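Local coordinates for mannosylglycerate hydrolase MGH1-like glycoside hydrolase domain-containing protein (Thermus thermophilus HB8, PDB 4WVA) that hydrolyses mannosylglycerate, a solute that thermophiles make under osmotic stress, to mannose and glycerate, and very probably also cleaves glucosylglycerate, at residues F237-Q242 against V271-L276. Sequence-based numbering, arbitrary orientation.
Sequences FNAILQ and VGLEAL
Leu273 reaches across from helix 260-275 and sets its two methyl groups against the surface of helix 235-254 between Asn238, Ala239 and Gln242. Its CG lies anti to the backbone N (chi1 -164°), which carries the fork at the end of the side chain over to the facing helix. One branch, CD1, rests on the Asn238 side, with CD1 3.9 Å from Asn238 CB and close to the backbone N of Ala239. The other, CD2, lies over Ala239, 3.7 Å from its CA and near its CB, and grazes the CB of Gln242. The axes of the two short helical segments lie 10.2 Å apart and run roughly antiparallel, at 147°. Of the Asn238 side chain, CB is the part that meets Leu273; its amide is bound elsewhere, OD1 to the backbone N of Val154 and ND2 to the carbonyl of Asp234. Pro305, Ala308 and Thr310 also touch Leu273. In this (alpha/alpha)6-barrel hydrolase the contact joins two consecutive antiparallel helices, and the side chain of Ala239 lies about 10 Å from that of Trp34, which probably binds substrate. No hydrogen bond links the segments, so their direct attachment depends on buried van der Waals packing around one leucine.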
ATOM      1  N   PHE A 237     -10.758  16.717   4.490  1.00  8.77           N
ATOM      2  CA  PHE A 237     -11.593  15.977   5.430  1.00  9.33           C
ATOM      3  C   PHE A 237     -11.220  14.502   5.374  1.00  9.18           C
ATOM      4  O   PHE A 237     -10.997  13.872   6.379  1.00  9.30           O
ATOM      5  CB  PHE A 237     -13.072  16.170   5.094  1.00  9.32           C
ATOM      6  CG  PHE A 237     -14.012  15.768   6.193  1.00  9.73           C
ATOM      7  CD1 PHE A 237     -14.267  14.446   6.457  1.00  9.88           C
ATOM      8  CD2 PHE A 237     -14.678  16.733   6.945  1.00  9.60           C
ATOM      9  CE1 PHE A 237     -15.140  14.080   7.464  1.00 10.12           C
ATOM     10  CE2 PHE A 237     -15.551  16.374   7.945  1.00 10.04           C
ATOM     11  CZ  PHE A 237     -15.781  15.052   8.213  1.00 10.34           C
ATOM     12  N   ASN A 238     -11.114  13.970   4.166  1.00  9.32           N
ATOM     13  CA  ASN A 238     -10.844  12.550   4.002  1.00  9.36           C
ATOM     14  C   ASN A 238      -9.434  12.110   4.345  1.00  9.20           C
ATOM     15  O   ASN A 238      -9.239  11.013   4.878  1.00  9.35           O
ATOM     16  CB  ASN A 238     -11.258  12.101   2.600  1.00  9.13           C
ATOM     17  CG  ASN A 238     -12.752  11.872   2.519  1.00  9.27           C
ATOM     18  OD1 ASN A 238     -13.248  10.831   2.945  1.00  9.54           O
ATOM     19  ND2 ASN A 238     -13.487  12.873   2.031  1.00  9.50           N
ATOM     20  N   ALA A 239      -8.445  12.948   4.065  1.00  9.36           N
ATOM     21  CA  ALA A 239      -7.087  12.628   4.469  1.00  9.21           C
ATOM     22  C   ALA A 239      -6.999  12.596   5.977  1.00  8.92           C
ATOM     23  O   ALA A 239      -6.364  11.706   6.564  1.00  8.61           O
ATOM     24  CB  ALA A 239      -6.104  13.632   3.915  1.00  9.33           C
ATOM     25  N   ILE A 240      -7.637  13.571   6.618  1.00  8.74           N
ATOM     26  CA  ILE A 240      -7.656  13.630   8.086  1.00  8.77           C
ATOM     27  C   ILE A 240      -8.389  12.425   8.694  1.00  8.84           C
ATOM     28  O   ILE A 240      -7.932  11.825   9.694  1.00  9.20           O
ATOM     29  CB  ILE A 240      -8.220  15.003   8.559  1.00  8.51           C
ATOM     30  CG1 ILE A 240      -7.149  16.085   8.328  1.00  8.85           C
ATOM     31  CG2 ILE A 240      -8.665  14.983  10.017  1.00  8.73           C
ATOM     32  CD1 ILE A 240      -7.685  17.480   8.441  1.00  8.64           C
ATOM     33  N   LEU A 241      -9.505  12.035   8.080  1.00  9.17           N
ATOM     34  CA  LEU A 241     -10.240  10.840   8.507  1.00  9.46           C
ATOM     35  C   LEU A 241      -9.426   9.556   8.342  1.00  9.48           C
ATOM     36  O   LEU A 241      -9.430   8.698   9.220  1.00 10.14           O
ATOM     37  CB  LEU A 241     -11.570  10.744   7.775  1.00  9.82           C
ATOM     38  CG  LEU A 241     -12.432   9.490   7.998  1.00 10.17           C
ATOM     39  CD1 LEU A 241     -12.714   9.233   9.472  1.00 10.53           C
ATOM     40  CD2 LEU A 241     -13.738   9.613   7.233  1.00 10.66           C
ATOM     41  N   GLN A 242      -8.723   9.415   7.221  1.00  9.80           N
ATOM     42  CA  GLN A 242      -7.882   8.228   7.027  1.00 10.48           C
ATOM     43  C   GLN A 242      -6.815   8.168   8.120  1.00  9.78           C
ATOM     44  O   GLN A 242      -6.574   7.119   8.698  1.00  9.68           O
ATOM     45  CB  GLN A 242      -7.246   8.240   5.641  1.00 12.28           C
ATOM     46  CG  GLN A 242      -6.213   7.137   5.384  1.00 13.85           C
ATOM     47  CD  GLN A 242      -6.802   5.732   5.229  1.00 15.87           C
ATOM     48  OE1 GLN A 242      -8.018   5.540   5.156  1.00 17.53           O
ATOM     49  NE2 GLN A 242      -5.916   4.742   5.180  1.00 16.71           N
ATOM     50  N   VAL A 271      -8.085   3.174  -0.677  1.00 12.68           N
ATOM     51  CA  VAL A 271      -8.463   3.116  -2.088  1.00 12.51           C
ATOM     52  C   VAL A 271      -9.071   4.457  -2.507  1.00 12.49           C
ATOM     53  O   VAL A 271      -8.668   5.029  -3.500  1.00 12.03           O
ATOM     54  CB  VAL A 271      -9.468   2.001  -2.385  1.00 13.03           C
ATOM     55  CG1 VAL A 271      -9.961   2.098  -3.823  1.00 12.93           C
ATOM     56  CG2 VAL A 271      -8.843   0.644  -2.113  1.00 13.66           C
ATOM     57  N   GLY A 272     -10.016   4.950  -1.715  1.00 12.02           N
ATOM     58  CA  GLY A 272     -10.709   6.203  -2.036  1.00 11.86           C
ATOM     59  C   GLY A 272      -9.782   7.401  -2.083  1.00 11.88           C
ATOM     60  O   GLY A 272      -9.805   8.197  -3.012  1.00 11.47           O
ATOM     61  N   LEU A 273      -8.949   7.548  -1.060  1.00 11.97           N
ATOM     62  CA  LEU A 273      -8.121   8.753  -1.001  1.00 12.29           C
ATOM     63  C   LEU A 273      -7.146   8.805  -2.151  1.00 12.22           C
ATOM     64  O   LEU A 273      -6.945   9.855  -2.761  1.00 12.78           O
ATOM     65  CB  LEU A 273      -7.389   8.862   0.357  1.00 12.20           C
ATOM     66  CG  LEU A 273      -6.805  10.247   0.678  1.00 12.57           C
ATOM     67  CD1 LEU A 273      -7.893  11.285   0.850  1.00 12.35           C
ATOM     68  CD2 LEU A 273      -5.920  10.188   1.917  1.00 13.06           C
ATOM     69  N   GLU A 274      -6.553   7.668  -2.503  1.00 12.66           N
ATOM     70  CA  GLU A 274      -5.654   7.640  -3.642  1.00 13.18           C
ATOM     71  C   GLU A 274      -6.328   7.888  -4.987  1.00 12.50           C
ATOM     72  O   GLU A 274      -5.688   8.386  -5.917  1.00 12.72           O
ATOM     73  CB  GLU A 274      -4.800   6.374  -3.640  1.00 14.20           C
ATOM     74  CG  GLU A 274      -3.768   6.396  -2.534  1.00 15.33           C
ATOM     75  CD  GLU A 274      -2.775   7.546  -2.703  1.00 15.64           C
ATOM     76  OE1 GLU A 274      -1.980   7.525  -3.657  1.00 19.55           O
ATOM     77  OE2 GLU A 274      -2.819   8.458  -1.881  1.00 17.78           O
ATOM     78  N   ALA A 275      -7.631   7.632  -5.076  1.00 11.12           N
ATOM     79  CA  ALA A 275      -8.393   7.926  -6.277  1.00 11.03           C
ATOM     80  C   ALA A 275      -8.442   9.425  -6.575  1.00 10.39           C
ATOM     81  O   ALA A 275      -8.604   9.817  -7.716  1.00 10.60           O
ATOM     82  CB  ALA A 275      -9.810   7.380  -6.171  1.00 11.21           C
ATOM     83  N   LEU A 276      -8.319  10.261  -5.554  1.00 10.38           N
ATOM     84  CA  LEU A 276      -8.415  11.712  -5.739  1.00 10.06           C
ATOM     85  C   LEU A 276      -7.207  12.300  -6.438  1.00 10.01           C
ATOM     86  O   LEU A 276      -7.218  13.471  -6.845  1.00 10.05           O
ATOM     87  CB  LEU A 276      -8.613  12.411  -4.391  1.00 10.20           C
ATOM     88  CG  LEU A 276      -9.834  11.960  -3.566  1.00 10.54           C
ATOM     89  CD1 LEU A 276      -9.902  12.752  -2.275  1.00 11.12           C
ATOM     90  CD2 LEU A 276     -11.113  12.112  -4.365  1.00 10.94           C
TER